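PDB 6OAW: WYL1, which probably acts as a WYL-domain accessory protein that modulates the activity of the Type VI-D CRISPR-Cas system in Ruminococcus. Local coordinates for residues Y151-N154 with K155-L159; L183-A186 with D187-I190. All coordinates share one frame; numbering follows the deposited sequence.

Contact 1 (Y151-N154 with K155-L159); sequences YYEN and KVYSL
Y151 and K155, one turn apart, cross obliquely: K155 CE lies 3.2 Å from Y151 OH and 3.3 Å from Y151 CZ, at the phenol end of the ring. The ring end of Y151 comes up against this methylene with CG anti to the backbone N (chi1 -178°). On another side of the turn, L159 meets N154 at about a right angle, with L159 CD2 3.6 Å from N154 OD1. That pair sits on a Schellman motif ending helix 151-156: L159 N donates to N154 O at 2.7 Å, S158 N makes a weak bond to K155 O, and S158, with positive phi, is the C-prime residue. Y157 N still keeps its helical bond to E153 O (2.9 Å), and Y157 CD2 packs 3.2 Å from the same oxygen. V156 CG1 rests 3.7 Å above the Y157 ring, over its centre, while Y157 OH hydrogen-bonds to A89 O. Replacing Y157 with an alanine is likely to leave A89 O without this donor, and V156 CG1 and the ring of F164 each without the ring they meet. The E153 carboxylate turns elsewhere, its OE2 accepting from V91 N and E92 N.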
ATOM      1  N   TYR B 151     -21.208 -20.862   6.374  1.00 56.67           N
ATOM      2  CA  TYR B 151     -22.440 -20.430   7.078  1.00 58.84           C
ATOM      3  C   TYR B 151     -22.535 -18.894   7.086  1.00 56.52           C
ATOM      4  O   TYR B 151     -23.540 -18.344   6.639  1.00 55.53           O
ATOM      5  CB  TYR B 151     -22.464 -21.044   8.484  1.00 61.62           C
ATOM      6  CG  TYR B 151     -23.695 -20.737   9.302  1.00 63.11           C
ATOM      7  CD1 TYR B 151     -24.945 -21.232   8.959  1.00 65.67           C
ATOM      8  CD2 TYR B 151     -23.595 -19.945  10.436  1.00 63.04           C
ATOM      9  CE1 TYR B 151     -26.066 -20.921   9.710  1.00 67.16           C
ATOM     10  CE2 TYR B 151     -24.699 -19.626  11.200  1.00 64.32           C
ATOM     11  CZ  TYR B 151     -25.939 -20.117  10.836  1.00 66.72           C
ATOM     12  OH  TYR B 151     -27.017 -19.772  11.595  1.00 70.55           O
ATOM     13  N   TYR B 152     -21.510 -18.208   7.592  1.00 54.30           N
ATOM     14  CA  TYR B 152     -21.552 -16.746   7.846  1.00 52.44           C
ATOM     15  C   TYR B 152     -21.407 -15.974   6.531  1.00 51.77           C
ATOM     16  O   TYR B 152     -21.970 -14.877   6.425  1.00 49.58           O
ATOM     17  CB  TYR B 152     -20.501 -16.355   8.884  1.00 50.52           C
ATOM     18  CG  TYR B 152     -20.770 -16.955  10.236  1.00 50.69           C
ATOM     19  CD1 TYR B 152     -21.815 -16.505  11.027  1.00 52.35           C
ATOM     20  CD2 TYR B 152     -20.003 -18.004  10.709  1.00 51.55           C
ATOM     21  CE1 TYR B 152     -22.077 -17.069  12.272  1.00 52.45           C
ATOM     22  CE2 TYR B 152     -20.266 -18.597  11.932  1.00 51.78           C
ATOM     23  CZ  TYR B 152     -21.299 -18.128  12.723  1.00 52.95           C
ATOM     24  OH  TYR B 152     -21.493 -18.731  13.938  1.00 54.41           O
ATOM     25  N   GLU B 153     -20.670 -16.515   5.560  1.00 51.64           N
ATOM     26  CA  GLU B 153     -20.508 -15.882   4.228  1.00 52.24           C
ATOM     27  C   GLU B 153     -21.878 -15.853   3.530  1.00 52.73           C
ATOM     28  O   GLU B 153     -22.250 -14.808   2.974  1.00 53.14           O
ATOM     29  CB  GLU B 153     -19.425 -16.618   3.432  1.00 53.14           C
ATOM     30  CG  GLU B 153     -18.023 -16.385   3.976  1.00 51.26           C
ATOM     31  CD  GLU B 153     -17.588 -17.265   5.144  1.00 52.05           C
ATOM     32  OE1 GLU B 153     -18.324 -18.227   5.454  1.00 53.71           O
ATOM     33  OE2 GLU B 153     -16.489 -17.004   5.740  1.00 49.85           O
ATOM     34  N   ASN B 154     -22.627 -16.943   3.610  1.00 54.64           N
ATOM     35  CA  ASN B 154     -23.993 -17.059   3.016  1.00 58.43           C
ATOM     36  C   ASN B 154     -24.901 -15.942   3.562  1.00 59.49           C
ATOM     37  O   ASN B 154     -25.696 -15.380   2.775  1.00 58.89           O
ATOM     38  CB  ASN B 154     -24.571 -18.461   3.230  1.00 58.62           C
ATOM     39  CG  ASN B 154     -24.086 -19.438   2.183  1.00 59.05           C
ATOM     40  OD1 ASN B 154     -24.416 -19.292   1.017  1.00 60.05           O
ATOM     41  ND2 ASN B 154     -23.292 -20.419   2.579  1.00 57.58           N
ATOM     42  N   LYS B 155     -24.760 -15.604   4.844  1.00 58.36           N
ATOM     43  CA  LYS B 155     -25.576 -14.563   5.515  1.00 60.05           C
ATOM     44  C   LYS B 155     -25.083 -13.174   5.109  1.00 56.59           C
ATOM     45  O   LYS B 155     -25.914 -12.340   4.729  1.00 56.51           O
ATOM     46  CB  LYS B 155     -25.525 -14.728   7.038  1.00 62.13           C
ATOM     47  CG  LYS B 155     -26.401 -15.837   7.623  1.00 64.74           C
ATOM     48  CD  LYS B 155     -26.279 -15.883   9.142  1.00 66.15           C
ATOM     49  CE  LYS B 155     -26.911 -17.105   9.773  1.00 69.35           C
ATOM     50  NZ  LYS B 155     -28.100 -16.741  10.570  1.00 71.55           N
ATOM     51  N   VAL B 156     -23.771 -12.940   5.158  1.00 54.36           N
ATOM     52  CA  VAL B 156     -23.170 -11.612   4.816  1.00 51.73           C
ATOM     53  C   VAL B 156     -23.482 -11.251   3.360  1.00 51.31           C
ATOM     54  O   VAL B 156     -23.786 -10.061   3.109  1.00 49.98           O
ATOM     55  CB  VAL B 156     -21.662 -11.578   5.100  1.00 49.54           C
ATOM     56  CG1 VAL B 156     -20.994 -10.383   4.426  1.00 48.69           C
ATOM     57  CG2 VAL B 156     -21.404 -11.542   6.617  1.00 48.61           C
ATOM     58  N   TYR B 157     -23.391 -12.217   2.445  1.00 50.91           N
ATOM     59  CA  TYR B 157     -23.495 -11.954   0.979  1.00 53.09           C
ATOM     60  C   TYR B 157     -24.898 -12.353   0.480  1.00 56.46           C
ATOM     61  O   TYR B 157     -25.082 -12.405  -0.746  1.00 58.72           O
ATOM     62  CB  TYR B 157     -22.335 -12.642   0.253  1.00 50.85           C
ATOM     63  CG  TYR B 157     -20.974 -12.180   0.717  1.00 48.22           C
ATOM     64  CD1 TYR B 157     -20.552 -10.873   0.509  1.00 47.79           C
ATOM     65  CD2 TYR B 157     -20.110 -13.041   1.365  1.00 47.32           C
ATOM     66  CE1 TYR B 157     -19.310 -10.428   0.932  1.00 46.03           C
ATOM     67  CE2 TYR B 157     -18.871 -12.609   1.818  1.00 45.90           C
ATOM     68  CZ  TYR B 157     -18.465 -11.305   1.584  1.00 45.58           C
ATOM     69  OH  TYR B 157     -17.251 -10.876   2.024  1.00 45.83           O
ATOM     70  N   SER B 158     -25.853 -12.575   1.401  1.00 57.44           N
ATOM     71  CA  SER B 158     -27.258 -12.970   1.114  1.00 60.15           C
ATOM     72  C   SER B 158     -27.300 -14.040   0.013  1.00 61.30           C
ATOM     73  O   SER B 158     -27.946 -13.788  -1.010  1.00 60.98           O
ATOM     74  CB  SER B 158     -28.080 -11.759   0.731  1.00 61.16           C
ATOM     75  OG  SER B 158     -27.954 -10.749   1.721  1.00 60.24           O
ATOM     76  N   LEU B 159     -26.574 -15.153   0.183  1.00 62.52           N
ATOM     77  CA  LEU B 159     -26.599 -16.344  -0.716  1.00 66.15           C
ATOM     78  C   LEU B 159     -26.193 -15.982  -2.160  1.00 66.76           C
ATOM     79  O   LEU B 159     -26.455 -16.804  -3.047  1.00 68.96           O
ATOM     80  CB  LEU B 159     -28.014 -16.940  -0.692  1.00 70.62           C
ATOM     81  CG  LEU B 159     -28.546 -17.297   0.700  1.00 72.14           C
ATOM     82  CD1 LEU B 159     -30.061 -17.428   0.723  1.00 77.63           C
ATOM     83  CD2 LEU B 159     -27.903 -18.572   1.215  1.00 71.92           C
TER

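Contact 2 (L183-A186 with D187-I190); sequences LIFA and DNII
F185 and N188 run together on one side of the helix start, the amide tilted 33° from the ring. They meet lightly: N188 ND2 comes no closer than 3.9 Å to F185 CD1, and this nitrogen spends its hydrogen bonding on L262 O, with a weaker bond to I259 O. D187, exposed to solvent, adds little more, its CB lying 3.8 Å from A186 C, the nearest approach of that side chain to the preceding segment.

The close packing is found round the backbone carbonyls. I190 N donates to A186 O at 2.7 Å, and I190 CG1 comes within 3.3 Å of that same oxygen. I189 repeats the pattern one residue earlier: its N donates to F185 O at 3.1 Å, and its CG1 lies 3.6 Å from F185 O. In both isoleucines CG1 is anti to the carbonyl carbon (chi1 -74° in I190), which swings it back beside the backbone N and over the acceptor that N is using. A186 is buried, and its small methyl meets S65 of helix 55-71, whereas I189 touches I259 and I190 touches Y81.

F185 has left helical phi/psi yet sits at the N-cap position of the next helix, so helix 177-184 passes into helix 186-199 through one residue. A helix leading into an antiparallel sheet is consistent with the Sm-like fold of WYL domains, and N188 ties this helix start to strand 262-263.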
ATOM      1  N   LEU B 183      -0.625 -15.873  -0.039  1.00 42.90           N
ATOM      2  CA  LEU B 183      -1.830 -16.574  -0.543  1.00 44.29           C
ATOM      3  C   LEU B 183      -1.451 -17.438  -1.753  1.00 44.83           C
ATOM      4  O   LEU B 183      -1.855 -18.619  -1.785  1.00 47.22           O
ATOM      5  CB  LEU B 183      -2.911 -15.553  -0.911  1.00 44.53           C
ATOM      6  CG  LEU B 183      -3.608 -14.896   0.271  1.00 44.38           C
ATOM      7  CD1 LEU B 183      -4.569 -13.814  -0.205  1.00 44.36           C
ATOM      8  CD2 LEU B 183      -4.339 -15.939   1.112  1.00 46.47           C
ATOM      9  N   ILE B 184      -0.678 -16.906  -2.692  1.00 43.29           N
ATOM     10  CA  ILE B 184      -0.335 -17.637  -3.950  1.00 44.98           C
ATOM     11  C   ILE B 184       0.523 -18.859  -3.621  1.00 45.82           C
ATOM     12  O   ILE B 184       0.352 -19.869  -4.303  1.00 49.11           O
ATOM     13  CB  ILE B 184       0.389 -16.717  -4.945  1.00 43.82           C
ATOM     14  CG1 ILE B 184      -0.470 -15.515  -5.330  1.00 44.52           C
ATOM     15  CG2 ILE B 184       0.875 -17.485  -6.164  1.00 45.83           C
ATOM     16  CD1 ILE B 184       0.328 -14.460  -6.102  1.00 45.12           C
ATOM     17  N   PHE B 185       1.444 -18.756  -2.662  1.00 45.28           N
ATOM     18  CA  PHE B 185       2.429 -19.819  -2.354  1.00 47.10           C
ATOM     19  C   PHE B 185       2.058 -20.473  -1.020  1.00 47.63           C
ATOM     20  O   PHE B 185       2.962 -20.964  -0.294  1.00 49.79           O
ATOM     21  CB  PHE B 185       3.845 -19.240  -2.380  1.00 45.07           C
ATOM     22  CG  PHE B 185       4.358 -18.986  -3.772  1.00 44.10           C
ATOM     23  CD1 PHE B 185       4.881 -20.023  -4.531  1.00 46.47           C
ATOM     24  CD2 PHE B 185       4.336 -17.715  -4.311  1.00 42.51           C
ATOM     25  CE1 PHE B 185       5.379 -19.791  -5.811  1.00 46.62           C
ATOM     26  CE2 PHE B 185       4.803 -17.480  -5.595  1.00 44.36           C
ATOM     27  CZ  PHE B 185       5.313 -18.519  -6.348  1.00 45.58           C
ATOM     28  N   ALA B 186       0.775 -20.465  -0.691  1.00 47.69           N
ATOM     29  CA  ALA B 186       0.258 -21.000   0.588  1.00 49.87           C
ATOM     30  C   ALA B 186       0.727 -22.443   0.784  1.00 53.38           C
ATOM     31  O   ALA B 186       1.075 -22.804   1.927  1.00 53.06           O
ATOM     32  CB  ALA B 186      -1.233 -20.919   0.608  1.00 49.90           C
ATOM     33  N   ASP B 187       0.726 -23.246  -0.284  1.00 57.50           N
ATOM     34  CA  ASP B 187       1.058 -24.692  -0.214  1.00 59.81           C
ATOM     35  C   ASP B 187       2.500 -24.801   0.297  1.00 58.78           C
ATOM     36  O   ASP B 187       2.704 -25.571   1.247  1.00 62.30           O
ATOM     37  CB  ASP B 187       0.751 -25.422  -1.532  1.00 64.55           C
ATOM     38  CG  ASP B 187      -0.732 -25.564  -1.917  1.00 69.15           C
ATOM     39  OD1 ASP B 187      -1.628 -25.129  -1.142  1.00 70.83           O
ATOM     40  OD2 ASP B 187      -0.998 -26.124  -3.004  1.00 73.11           O
ATOM     41  N   ASN B 188       3.457 -24.017  -0.228  1.00 56.18           N
ATOM     42  CA  ASN B 188       4.851 -23.991   0.297  1.00 55.15           C
ATOM     43  C   ASN B 188       4.793 -23.600   1.788  1.00 53.53           C
ATOM     44  O   ASN B 188       5.504 -24.218   2.637  1.00 53.87           O
ATOM     45  CB  ASN B 188       5.771 -23.014  -0.443  1.00 53.52           C
ATOM     46  CG  ASN B 188       6.262 -23.458  -1.814  1.00 56.18           C
ATOM     47  OD1 ASN B 188       5.976 -24.573  -2.280  1.00 56.64           O
ATOM     48  ND2 ASN B 188       7.006 -22.572  -2.479  1.00 53.57           N
ATOM     49  N   ILE B 189       3.981 -22.601   2.123  1.00 50.46           N
ATOM     50  CA  ILE B 189       4.003 -22.041   3.502  1.00 49.39           C
ATOM     51  C   ILE B 189       3.469 -23.086   4.477  1.00 50.08           C
ATOM     52  O   ILE B 189       4.066 -23.229   5.557  1.00 49.33           O
ATOM     53  CB  ILE B 189       3.251 -20.713   3.569  1.00 47.72           C
ATOM     54  CG1 ILE B 189       4.060 -19.631   2.847  1.00 46.34           C
ATOM     55  CG2 ILE B 189       2.944 -20.361   5.005  1.00 48.44           C
ATOM     56  CD1 ILE B 189       3.292 -18.366   2.569  1.00 45.83           C
ATOM     57  N   ILE B 190       2.404 -23.779   4.093  1.00 52.27           N
ATOM     58  CA  ILE B 190       1.741 -24.838   4.912  1.00 56.37           C
ATOM     59  C   ILE B 190       2.750 -25.959   5.212  1.00 57.75           C
ATOM     60  O   ILE B 190       2.826 -26.376   6.389  1.00 58.31           O
ATOM     61  CB  ILE B 190       0.454 -25.326   4.210  1.00 57.97           C
ATOM     62  CG1 ILE B 190      -0.649 -24.277   4.336  1.00 57.26           C
ATOM     63  CG2 ILE B 190      -0.013 -26.683   4.717  1.00 61.71           C
ATOM     64  CD1 ILE B 190      -1.799 -24.500   3.389  1.00 59.34           C
TER

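Overall arrangement
Along the chain from the N terminus the two contacts come in series, neither nesting nor crossing, and each closes only a turn of backbone. Contact 1 finishes helix 151-156, which packs against helices 92-96 and 104-122 in the part of the chain preceding the antiparallel sheet. Helices 161-172 and 177-184 then lead to contact 2, the junction with helix 186-199, beyond which the sheet begins at strand 205-211. The centres are about 26 Å apart, and the nearest atoms about 13 Å, so the two do not touch. Helix 161-172 links them indirectly: its F164 and A167 meet residues of contact 1, while its Y172 meets L183 and I184 of contact 2.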